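Local coordinates for DUF596 domain-containing protein (Neisseria meningitidis, PDB 2O5H), which is of unknown function but belongs to the DUF596 family of conserved bacterial proteins and forms a two-chain alpha-beta assembly, at residues A[51-56]-A[87-92]; A[91-96]-A[111-116]; A[15-20]-A[55-60]. All blocks are in the same frame, centred on the assembly; numbering follows the deposited sequence. Where two conformers were deposited one is given.

Interaction 1. Residues A[51-56]-A[87-92]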
loop_
_atom_site.group_PDB
_atom_site.type_symbol
_atom_site.label_atom_id
_atom_site.label_comp_id
_atom_site.label_asym_id
_atom_site.label_seq_id
_atom_site.Cartn_x
_atom_site.Cartn_y
_atom_site.Cartn_z
ATOM N N LYS A 51 -0.097 -12.493 10.306
ATOM C CA LYS A 51 0.054 -11.275 9.507
ATOM C C LYS A 51 -0.135 -10.029 10.373
ATOM O O LYS A 51 0.654 -9.091 10.291
ATOM C CB LYS A 51 -0.916 -11.276 8.321
ATOM C CG LYS A 51 -0.441 -12.136 7.150
ATOM C CD LYS A 51 -1.411 -12.043 5.991
ATOM C CE LYS A 51 -2.583 -13.013 6.290
ATOM N NZ LYS A 51 -3.304 -13.475 5.117
ATOM N N THR A 52 -1.167 -10.046 11.205
ATOM C CA THR A 52 -1.463 -8.930 12.142
ATOM C C THR A 52 -0.248 -8.684 13.079
ATOM O O THR A 52 0.144 -7.559 13.323
ATOM C CB THR A 52 -2.729 -9.239 12.990
ATOM O OG1 THR A 52 -3.887 -9.279 12.139
ATOM C CG2 THR A 52 -2.954 -8.151 14.050
ATOM N N GLU A 53 0.343 -9.744 13.595
ATOM C CA GLU A 53 1.557 -9.598 14.437
ATOM C C GLU A 53 2.747 -8.992 13.669
ATOM O O GLU A 53 3.445 -8.143 14.187
ATOM C CB GLU A 53 1.980 -10.942 15.045
ATOM C CG GLU A 53 0.997 -11.468 16.126
ATOM C CD GLU A 53 0.599 -10.404 17.152
ATOM O OE1 GLU A 53 1.515 -9.787 17.775
ATOM O OE2 GLU A 53 -0.641 -10.208 17.342
ATOM N N ALA A 54 2.942 -9.428 12.435
ATOM C CA ALA A 54 3.959 -8.877 11.538
ATOM C C ALA A 54 3.694 -7.395 11.263
ATOM O O ALA A 54 4.620 -6.533 11.363
ATOM C CB ALA A 54 3.957 -9.649 10.248
ATOM N N PHE A 55 2.442 -7.087 10.931
ATOM C CA PHE A 55 2.090 -5.710 10.733
ATOM C C PHE A 55 2.500 -4.828 11.921
ATOM O O PHE A 55 3.118 -3.782 11.728
ATOM C CB PHE A 55 0.602 -5.548 10.402
ATOM C CG PHE A 55 0.156 -4.098 10.359
ATOM C CD1 PHE A 55 0.189 -3.381 9.158
ATOM C CD2 PHE A 55 -0.307 -3.456 11.530
ATOM C CE1 PHE A 55 -0.234 -2.047 9.104
ATOM C CE2 PHE A 55 -0.710 -2.121 11.488
ATOM C CZ PHE A 55 -0.672 -1.422 10.285
ATOM N N PHE A 56 2.147 -5.227 13.140
ATOM C CA PHE A 56 2.440 -4.407 14.313
ATOM C C PHE A 56 3.918 -4.308 14.626
ATOM O O PHE A 56 4.362 -3.293 15.163
ATOM C CB PHE A 56 1.608 -4.862 15.539
ATOM C CG PHE A 56 0.186 -4.396 15.473
ATOM C CD1 PHE A 56 -0.097 -3.013 15.464
ATOM C CD2 PHE A 56 -0.861 -5.295 15.335
ATOM C CE1 PHE A 56 -1.402 -2.562 15.363
ATOM C CE2 PHE A 56 -2.224 -4.816 15.239
ATOM C CZ PHE A 56 -2.475 -3.468 15.269
ATOM N N ILE A 87 -4.065 1.346 20.572
ATOM C CA ILE A 87 -5.152 2.108 19.964
ATOM C C ILE A 87 -5.683 1.333 18.738
ATOM O O ILE A 87 -6.897 1.094 18.610
ATOM C CB ILE A 87 -4.626 3.553 19.628
ATOM C CG1 ILE A 87 -4.511 4.345 20.948
ATOM C CG2 ILE A 87 -5.513 4.307 18.530
ATOM C CD1 ILE A 87 -3.786 5.720 20.826
ATOM N N PHE A 88 -4.760 0.890 17.895
ATOM C CA PHE A 88 -5.112 0.084 16.724
ATOM C C PHE A 88 -5.634 -1.322 17.050
ATOM O O PHE A 88 -6.650 -1.724 16.497
ATOM C CB PHE A 88 -3.910 -0.005 15.782
ATOM C CG PHE A 88 -3.793 1.167 14.827
ATOM C CD1 PHE A 88 -3.480 2.464 15.293
ATOM C CD2 PHE A 88 -3.988 0.972 13.449
ATOM C CE1 PHE A 88 -3.384 3.555 14.397
ATOM C CE2 PHE A 88 -3.885 2.066 12.541
ATOM C CZ PHE A 88 -3.573 3.346 13.014
ATOM N N ARG A 89 -4.959 -2.045 17.945
ATOM C CA ARG A 89 -5.454 -3.364 18.393
ATOM C C ARG A 89 -6.890 -3.334 18.932
ATOM O O ARG A 89 -7.683 -4.255 18.658
ATOM C CB ARG A 89 -4.498 -4.025 19.407
ATOM C CG ARG A 89 -3.316 -4.704 18.697
ATOM C CD ARG A 89 -2.548 -5.568 19.634
ATOM N NE ARG A 89 -1.248 -5.952 19.112
ATOM C CZ ARG A 89 -1.006 -7.043 18.389
ATOM N NH1 ARG A 89 -1.987 -7.883 18.070
ATOM N NH2 ARG A 89 0.236 -7.279 17.972
ATOM N N GLU A 90 -7.241 -2.269 19.648
ATOM C CA GLU A 90 -8.550 -2.191 20.256
ATOM C C GLU A 90 -9.688 -2.212 19.251
ATOM O O GLU A 90 -10.787 -2.621 19.601
ATOM C CB GLU A 90 -8.661 -0.975 21.205
ATOM C CG GLU A 90 -7.880 -1.235 22.489
ATOM C CD GLU A 90 -8.281 -0.356 23.657
ATOM O OE1 GLU A 90 -9.352 0.294 23.598
ATOM O OE2 GLU A 90 -7.522 -0.324 24.651
ATOM N N VAL A 91 -9.415 -1.812 18.003
ATOM C CA VAL A 91 -10.449 -1.663 16.977
ATOM C C VAL A 91 -10.117 -2.526 15.738
ATOM O O VAL A 91 -10.796 -2.470 14.717
ATOM C CB VAL A 91 -10.606 -0.148 16.556
ATOM C CG1 VAL A 91 -11.241 0.662 17.671
ATOM C CG2 VAL A 91 -9.253 0.468 16.171
ATOM N N TRP A 92 -9.067 -3.337 15.855
ATOM C CA TRP A 92 -8.599 -4.148 14.739
ATOM C C TRP A 92 -9.718 -5.112 14.314
ATOM O O TRP A 92 -10.326 -5.785 15.155
ATOM C CB TRP A 92 -7.359 -4.943 15.163
ATOM C CG TRP A 92 -6.609 -5.539 14.025
ATOM C CD1 TRP A 92 -6.627 -6.847 13.612
ATOM C CD2 TRP A 92 -5.704 -4.841 13.167
ATOM N NE1 TRP A 92 -5.766 -6.996 12.522
ATOM C CE2 TRP A 92 -5.179 -5.780 12.250
ATOM C CE3 TRP A 92 -5.288 -3.495 13.080
ATOM C CZ2 TRP A 92 -4.281 -5.415 11.226
ATOM C CZ3 TRP A 92 -4.342 -3.139 12.072
ATOM C CH2 TRP A 92 -3.847 -4.103 11.182
#
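R89 grips the carboxylate of E53 end-on, its NH1 lying 2.8 Å from E53 OE2 and its NH2 2.8 Å from E53 OE1. The two flat groups are nearly parallel, although E53 OE1 is met from above the carboxylate plane. CB of E53 starts away from the partner helix, but a bend at chi2 (-47°) folds CD back. One face of the guanidinium rests against F56, with R89 CZ 3.5 Å from F56 CD2, while R89 CG makes an off-centre CH-pi contact with the same ring. F56 turns its edge to the face of W92, with ring planes at 56° and F56 CZ 3.6 Å from W92 CE3. W92 CH2 sits over the rim of one F55 face, 3.6 Å from F55 CD2. T52 CG2 lies over the indole, and W92 NE1 gives a weak bond of 3.0 Å to T52 OG1, whose stronger partner is F48 O.

Further out, E85 pairs with R89 NE, and F59 meets both F55 and F88. The result is an aromatic cluster, F55, F56 and W92, bordered by an interhelical salt bridge, where helix 48-64 meets the nearly antiparallel helix 81-91 (local axes at 160°) and the loop just after it.

Interaction 2. Residues A[91-96]-A[111-116]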
loop_
_atom_site.group_PDB
_atom_site.type_symbol
_atom_site.label_atom_id
_atom_site.label_comp_id
_atom_site.label_asym_id
_atom_site.label_seq_id
_atom_site.Cartn_x
_atom_site.Cartn_y
_atom_site.Cartn_z
ATOM N N VAL A 91 -9.415 -1.812 18.003
ATOM C CA VAL A 91 -10.449 -1.663 16.977
ATOM C C VAL A 91 -10.117 -2.526 15.738
ATOM O O VAL A 91 -10.796 -2.470 14.717
ATOM C CB VAL A 91 -10.606 -0.148 16.556
ATOM C CG1 VAL A 91 -11.241 0.662 17.671
ATOM C CG2 VAL A 91 -9.253 0.468 16.171
ATOM N N TRP A 92 -9.067 -3.337 15.855
ATOM C CA TRP A 92 -8.599 -4.148 14.739
ATOM C C TRP A 92 -9.718 -5.112 14.314
ATOM O O TRP A 92 -10.326 -5.785 15.155
ATOM C CB TRP A 92 -7.359 -4.943 15.163
ATOM C CG TRP A 92 -6.609 -5.539 14.025
ATOM C CD1 TRP A 92 -6.627 -6.847 13.612
ATOM C CD2 TRP A 92 -5.704 -4.841 13.167
ATOM N NE1 TRP A 92 -5.766 -6.996 12.522
ATOM C CE2 TRP A 92 -5.179 -5.780 12.250
ATOM C CE3 TRP A 92 -5.288 -3.495 13.080
ATOM C CZ2 TRP A 92 -4.281 -5.415 11.226
ATOM C CZ3 TRP A 92 -4.342 -3.139 12.072
ATOM C CH2 TRP A 92 -3.847 -4.103 11.182
ATOM N N PRO A 93 -9.988 -5.201 12.995
ATOM C CA PRO A 93 -11.006 -6.160 12.528
ATOM C C PRO A 93 -10.783 -7.593 13.008
ATOM O O PRO A 93 -9.626 -8.043 13.142
ATOM C CB PRO A 93 -10.808 -6.128 11.004
ATOM C CG PRO A 93 -10.391 -4.665 10.751
ATOM C CD PRO A 93 -9.356 -4.499 11.855
ATOM N N GLU A 94 -11.896 -8.313 13.167
ATOM C CA GLU A 94 -11.881 -9.700 13.576
ATOM C C GLU A 94 -11.448 -10.669 12.485
ATOM O O GLU A 94 -11.022 -11.758 12.794
ATOM C CB GLU A 94 -13.248 -10.093 14.114
ATOM C CG GLU A 94 -13.591 -9.448 15.475
ATOM C CD GLU A 94 -14.918 -9.971 16.043
ATOM O OE1 GLU A 94 -15.881 -10.105 15.281
ATOM O OE2 GLU A 94 -14.985 -10.297 17.238
ATOM N N TYR A 95 -11.560 -10.263 11.222
ATOM C CA TYR A 95 -11.287 -11.148 10.075
ATOM C C TYR A 95 -10.602 -10.283 9.060
ATOM O O TYR A 95 -10.801 -9.068 9.040
ATOM C CB TYR A 95 -12.592 -11.722 9.465
ATOM C CG TYR A 95 -13.366 -12.590 10.431
ATOM C CD1 TYR A 95 -13.056 -13.962 10.578
ATOM C CD2 TYR A 95 -14.372 -12.051 11.223
ATOM C CE1 TYR A 95 -13.713 -14.725 11.468
ATOM C CE2 TYR A 95 -15.048 -12.821 12.125
ATOM C CZ TYR A 95 -14.713 -14.161 12.237
ATOM O OH TYR A 95 -15.373 -14.945 13.122
ATOM N N GLU A 96 -9.771 -10.904 8.220
ATOM C CA GLU A 96 -9.020 -10.169 7.204
ATOM C C GLU A 96 -10.027 -9.619 6.196
ATOM O O GLU A 96 -9.867 -8.508 5.666
ATOM C CB GLU A 96 -8.023 -11.108 6.513
ATOM C CG GLU A 96 -7.057 -10.403 5.591
ATOM C CD GLU A 96 -6.004 -11.377 5.002
ATOM O OE1 GLU A 96 -5.853 -12.509 5.522
ATOM O OE2 GLU A 96 -5.322 -10.988 4.041
ATOM N N GLY A 111 -7.083 -4.025 4.247
ATOM C CA GLY A 111 -6.566 -2.932 3.411
ATOM C C GLY A 111 -7.526 -1.739 3.355
ATOM O O GLY A 111 -7.122 -0.574 3.530
HETATM N N MSE A 112 -8.799 -2.019 3.085
HETATM C CA MSE A 112 -9.810 -0.956 3.004
HETATM C C MSE A 112 -10.016 -0.256 4.339
HETATM O O MSE A 112 -10.124 0.971 4.391
HETATM C CB MSE A 112 -11.135 -1.527 2.537
HETATM C CG MSE A 112 -11.053 -1.982 1.104
HETATM SE SE MSE A 112 -12.696 -2.839 0.478
HETATM C CE MSE A 112 -11.916 -3.948 -0.913
ATOM N N TRP A 113 -10.077 -1.045 5.418
ATOM C CA TRP A 113 -10.174 -0.499 6.788
ATOM C C TRP A 113 -9.020 0.485 7.102
ATOM O O TRP A 113 -9.223 1.603 7.650
ATOM C CB TRP A 113 -10.234 -1.676 7.786
ATOM C CG TRP A 113 -10.453 -1.273 9.230
ATOM C CD1 TRP A 113 -11.636 -1.075 9.850
ATOM C CD2 TRP A 113 -9.431 -1.022 10.213
ATOM N NE1 TRP A 113 -11.427 -0.690 11.165
ATOM C CE2 TRP A 113 -10.077 -0.656 11.406
ATOM C CE3 TRP A 113 -8.025 -1.097 10.197
ATOM C CZ2 TRP A 113 -9.372 -0.387 12.599
ATOM C CZ3 TRP A 113 -7.324 -0.778 11.347
ATOM C CH2 TRP A 113 -8.009 -0.443 12.552
ATOM N N LEU A 114 -7.816 0.081 6.735
ATOM C CA LEU A 114 -6.623 0.918 6.912
ATOM C C LEU A 114 -6.646 2.171 6.022
ATOM O O LEU A 114 -5.982 3.147 6.323
ATOM C CB LEU A 114 -5.367 0.091 6.699
ATOM C CG LEU A 114 -4.958 -0.882 7.842
ATOM C CD1 LEU A 114 -3.805 -1.773 7.359
ATOM C CD2 LEU A 114 -4.568 -0.088 9.138
ATOM N N THR A 115 -7.471 2.153 4.982
ATOM C CA THR A 115 -7.681 3.333 4.110
ATOM C C THR A 115 -8.720 4.295 4.626
ATOM O O THR A 115 -8.538 5.502 4.502
ATOM C CB THR A 115 -8.056 2.911 2.717
ATOM O OG1 THR A 115 -7.083 2.000 2.254
ATOM C CG2 THR A 115 -8.160 4.116 1.721
ATOM N N VAL A 116 -9.834 3.798 5.169
ATOM C CA VAL A 116 -10.933 4.701 5.436
ATOM C C VAL A 116 -11.443 4.681 6.878
ATOM O O VAL A 116 -12.230 5.552 7.246
ATOM C CB VAL A 116 -12.136 4.528 4.418
ATOM C CG1 VAL A 116 -11.718 4.846 2.974
ATOM C CG2 VAL A 116 -12.782 3.109 4.524
#
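P93 lays its ring on W113 in a proline-tryptophan CH-pi contact, which fastens the loop after helix 81-91 to helix 110-116. P93 CG stands over the five-membered ring, 3.8 Å from its centroid and only 11° off the ring normal. Beside it, P93 CD is placed over the centre of the whole indole, 3.8 Å from W113 CD2, so two adjacent methylenes cover a single face. The same P93 CD also lies over the rim of one W92 face, and so touches a face of both indoles near the corner where they meet. W113 CB points toward the loop, and with CG anti to the backbone N (chi1 -175°) the indole extends to P93.

The two indoles are strongly inclined, their planes 71° apart, and they meet through their six-membered rings, with W92 CE3 3.8 Å from W113 CZ3. L114, the next residue on the helix, brings CD2 to 4.2 Å from W92 CZ3; it also packs against F55 and W38. V91 crosses W113 at about a right angle and meets the indole at its edge, in plane, through CG2.

No hydrogen bond joins the two segments, and the side chains meet through apolar surfaces. Around them, I110 packs on W92 and P93, P119 touches V91 and W113, and the backbone of E96 bonds to that of I110. One residue before W113, M112, a selenomethionine here, packs on T115 of the second subunit. The closest approach of all is made by a backbone atom, V91 O, which lies 3.3 Å from W113 CZ2.

Interaction 3. Residues A[15-20]-A[55-60]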
loop_
_atom_site.group_PDB
_atom_site.type_symbol
_atom_site.label_atom_id
_atom_site.label_comp_id
_atom_site.label_asym_id
_atom_site.label_seq_id
_atom_site.Cartn_x
_atom_site.Cartn_y
_atom_site.Cartn_z
ATOM N N ARG A 15 10.375 -15.069 14.160
ATOM C CA ARG A 15 10.462 -15.394 12.743
ATOM C C ARG A 15 10.371 -14.145 11.867
ATOM O O ARG A 15 11.037 -14.081 10.854
ATOM C CB ARG A 15 9.408 -16.422 12.340
ATOM C CG ARG A 15 9.606 -17.759 13.048
ATOM C CD ARG A 15 8.685 -18.846 12.507
ATOM N NE ARG A 15 7.366 -18.787 13.136
ATOM C CZ ARG A 15 6.258 -18.412 12.502
ATOM N NH1 ARG A 15 6.335 -18.094 11.231
ATOM N NH2 ARG A 15 5.085 -18.372 13.131
ATOM N N TYR A 16 9.577 -13.156 12.269
ATOM C CA TYR A 16 9.430 -11.936 11.449
ATOM C C TYR A 16 10.719 -11.095 11.432
ATOM O O TYR A 16 11.047 -10.422 10.439
ATOM C CB TYR A 16 8.169 -11.102 11.822
ATOM C CG TYR A 16 8.057 -9.865 10.931
ATOM C CD1 TYR A 16 7.596 -9.970 9.611
ATOM C CD2 TYR A 16 8.483 -8.617 11.389
ATOM C CE1 TYR A 16 7.537 -8.870 8.789
ATOM C CE2 TYR A 16 8.461 -7.499 10.570
ATOM C CZ TYR A 16 7.988 -7.624 9.267
ATOM O OH TYR A 16 7.960 -6.498 8.478
ATOM N N GLN A 17 11.505 -11.203 12.506
ATOM C CA GLN A 17 12.759 -10.463 12.652
ATOM C C GLN A 17 13.698 -10.537 11.461
ATOM O O GLN A 17 14.371 -9.559 11.152
ATOM C CB GLN A 17 13.480 -10.890 13.933
ATOM C CG GLN A 17 14.015 -9.709 14.758
ATOM C CD GLN A 17 12.937 -8.657 15.092
ATOM O OE1 GLN A 17 11.732 -8.959 15.153
ATOM N NE2 GLN A 17 13.379 -7.421 15.322
ATOM N N ASP A 18 13.732 -11.678 10.773
ATOM C CA ASP A 18 14.648 -11.889 9.640
ATOM C C ASP A 18 14.235 -11.203 8.312
ATOM O O ASP A 18 14.974 -11.266 7.318
ATOM C CB ASP A 18 14.858 -13.389 9.388
ATOM C CG ASP A 18 14.955 -14.208 10.676
ATOM O OD1 ASP A 18 15.223 -13.640 11.761
ATOM O OD2 ASP A 18 14.771 -15.439 10.591
ATOM N N ARG A 19 13.057 -10.587 8.271
ATOM C CA ARG A 19 12.681 -9.747 7.099
ATOM C C ARG A 19 12.369 -8.306 7.490
ATOM O O ARG A 19 12.001 -7.492 6.632
ATOM C CB ARG A 19 11.490 -10.351 6.342
ATOM C CG ARG A 19 10.228 -10.550 7.224
ATOM C CD ARG A 19 9.071 -11.078 6.422
ATOM N NE ARG A 19 8.419 -10.052 5.582
ATOM C CZ ARG A 19 7.689 -10.330 4.524
ATOM N NH1 ARG A 19 7.571 -11.601 4.142
ATOM N NH2 ARG A 19 7.089 -9.341 3.834
ATOM N N LEU A 20 12.493 -7.980 8.780
ATOM C CA LEU A 20 12.100 -6.656 9.275
ATOM C C LEU A 20 12.808 -5.514 8.527
ATOM O O LEU A 20 12.163 -4.556 8.113
ATOM C CB LEU A 20 12.318 -6.539 10.797
ATOM C CG LEU A 20 12.157 -5.173 11.488
ATOM C CD1 LEU A 20 10.764 -4.567 11.289
ATOM C CD2 LEU A 20 12.415 -5.242 12.969
ATOM N N PHE A 55 2.442 -7.087 10.931
ATOM C CA PHE A 55 2.090 -5.710 10.733
ATOM C C PHE A 55 2.500 -4.828 11.921
ATOM O O PHE A 55 3.118 -3.782 11.728
ATOM C CB PHE A 55 0.602 -5.548 10.402
ATOM C CG PHE A 55 0.156 -4.098 10.359
ATOM C CD1 PHE A 55 0.189 -3.381 9.158
ATOM C CD2 PHE A 55 -0.307 -3.456 11.530
ATOM C CE1 PHE A 55 -0.234 -2.047 9.104
ATOM C CE2 PHE A 55 -0.710 -2.121 11.488
ATOM C CZ PHE A 55 -0.672 -1.422 10.285
ATOM N N PHE A 56 2.147 -5.227 13.140
ATOM C CA PHE A 56 2.440 -4.407 14.313
ATOM C C PHE A 56 3.918 -4.308 14.626
ATOM O O PHE A 56 4.362 -3.293 15.163
ATOM C CB PHE A 56 1.608 -4.862 15.539
ATOM C CG PHE A 56 0.186 -4.396 15.473
ATOM C CD1 PHE A 56 -0.097 -3.013 15.464
ATOM C CD2 PHE A 56 -0.861 -5.295 15.335
ATOM C CE1 PHE A 56 -1.402 -2.562 15.363
ATOM C CE2 PHE A 56 -2.224 -4.816 15.239
ATOM C CZ PHE A 56 -2.475 -3.468 15.269
ATOM N N ILE A 57 4.704 -5.334 14.295
ATOM C CA ILE A 57 6.157 -5.228 14.527
ATOM C C ILE A 57 6.736 -4.163 13.577
ATOM O O ILE A 57 7.566 -3.345 13.965
ATOM C CB ILE A 57 6.899 -6.566 14.298
ATOM C CG1 ILE A 57 6.470 -7.591 15.353
ATOM C CG2 ILE A 57 8.464 -6.378 14.337
ATOM C CD1 ILE A 57 6.733 -9.015 14.926
ATOM N N LEU A 58 6.274 -4.174 12.330
ATOM C CA LEU A 58 6.807 -3.272 11.327
ATOM C C LEU A 58 6.368 -1.842 11.671
ATOM O O LEU A 58 7.172 -0.921 11.677
ATOM C CB LEU A 58 6.309 -3.672 9.927
ATOM C CG LEU A 58 6.633 -2.748 8.714
ATOM C CD1 LEU A 58 8.177 -2.570 8.518
ATOM C CD2 LEU A 58 5.983 -3.353 7.475
ATOM N N PHE A 59 5.072 -1.696 11.909
ATOM C CA PHE A 59 4.430 -0.450 12.341
ATOM C C PHE A 59 5.196 0.158 13.516
ATOM O O PHE A 59 5.600 1.327 13.464
ATOM C CB PHE A 59 3.008 -0.855 12.702
ATOM C CG PHE A 59 2.130 0.196 13.294
ATOM C CD1 PHE A 59 1.428 1.076 12.477
ATOM C CD2 PHE A 59 1.880 0.197 14.681
ATOM C CE1 PHE A 59 0.518 2.008 13.046
ATOM C CE2 PHE A 59 0.986 1.107 15.261
ATOM C CZ PHE A 59 0.299 2.009 14.437
ATOM N N LYS A 60 5.392 -0.616 14.584
ATOM C CA LYS A 60 6.093 -0.100 15.748
ATOM C C LYS A 60 7.542 0.254 15.446
ATOM O O LYS A 60 8.057 1.243 15.958
ATOM C CB LYS A 60 6.057 -1.064 16.943
ATOM C CG LYS A 60 4.677 -1.202 17.569
ATOM C CD LYS A 60 4.742 -1.504 19.044
ATOM C CE LYS A 60 5.525 -2.787 19.379
ATOM N NZ LYS A 60 4.971 -3.996 18.722
#
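The phenolic oxygen of Y16, lying against L58, hydrogen-bonds to D23 OD2, an oxygen that R19 NE also holds by a salt bridge. L58 CB is its nearest neighbour in the facing segment, 3.6 Å from Y16 OH, and L58 CG, CD1 and CD2 all lie within 4.0 Å of the same atom. The positive charge of R19 probably steadies the carboxylate that holds the hydroxyl. The polar end of a buried tyrosine is thereby satisfied, while the facing segment offers it only the carbons of L58.

Further back along the ring, Y16 and I57 run alongside each other, pointing opposite ways. I57 CG2, anti to its own backbone N, is thereby brought to the ring, 3.7 Å from Y16 CD2. The other arm of the isoleucine follows the tyrosine too, with I57 CD1 4.0 Å from Y16 CB. L20 completes the contact more loosely: its CD1 comes to 4.2 Å from I57 CG2 and 4.3 Å from L58 CD1. It does so where the two backbones come nearest, at L20 and L58. The turn leading into L20 is fastened by R19 N bonding to Y16 O at 3.0 Å, and R19 is the N-cap residue of the helix that follows.

F44 meets the Y16 ring edge-to-face, and I41 of helix 34-41 touches both Y16 and L58. The contact thus packs the junction of helices 3-16 and 20-30 against helix 48-64. From that same helix F56 and F59 lead to helix 81-91, which places helix 48-64 between the N-terminal helices and helix 81-91.

From the N terminus, interaction 3 comes first: it closes a mostly helical loop through helices 20-30 and 34-41 and brings the end of helix 3-16 to helix 48-64. Interaction 1 starts on that same helix, sharing F55 and F56, and its loop runs through strands 68-72 and 75-76 to helix 81-91. Interaction 2 opens where interaction 1 ends, sharing V91 and W92, and closes the short, partly unmodelled loop to helix 110-116. None encloses another; they follow as links in a chain. Interactions 1 and 2 are also joined by the K51-E96 salt bridge and by L114 packing on F55 and F88. Interactions 2 and 3 lie on opposite sides of the chain's centre.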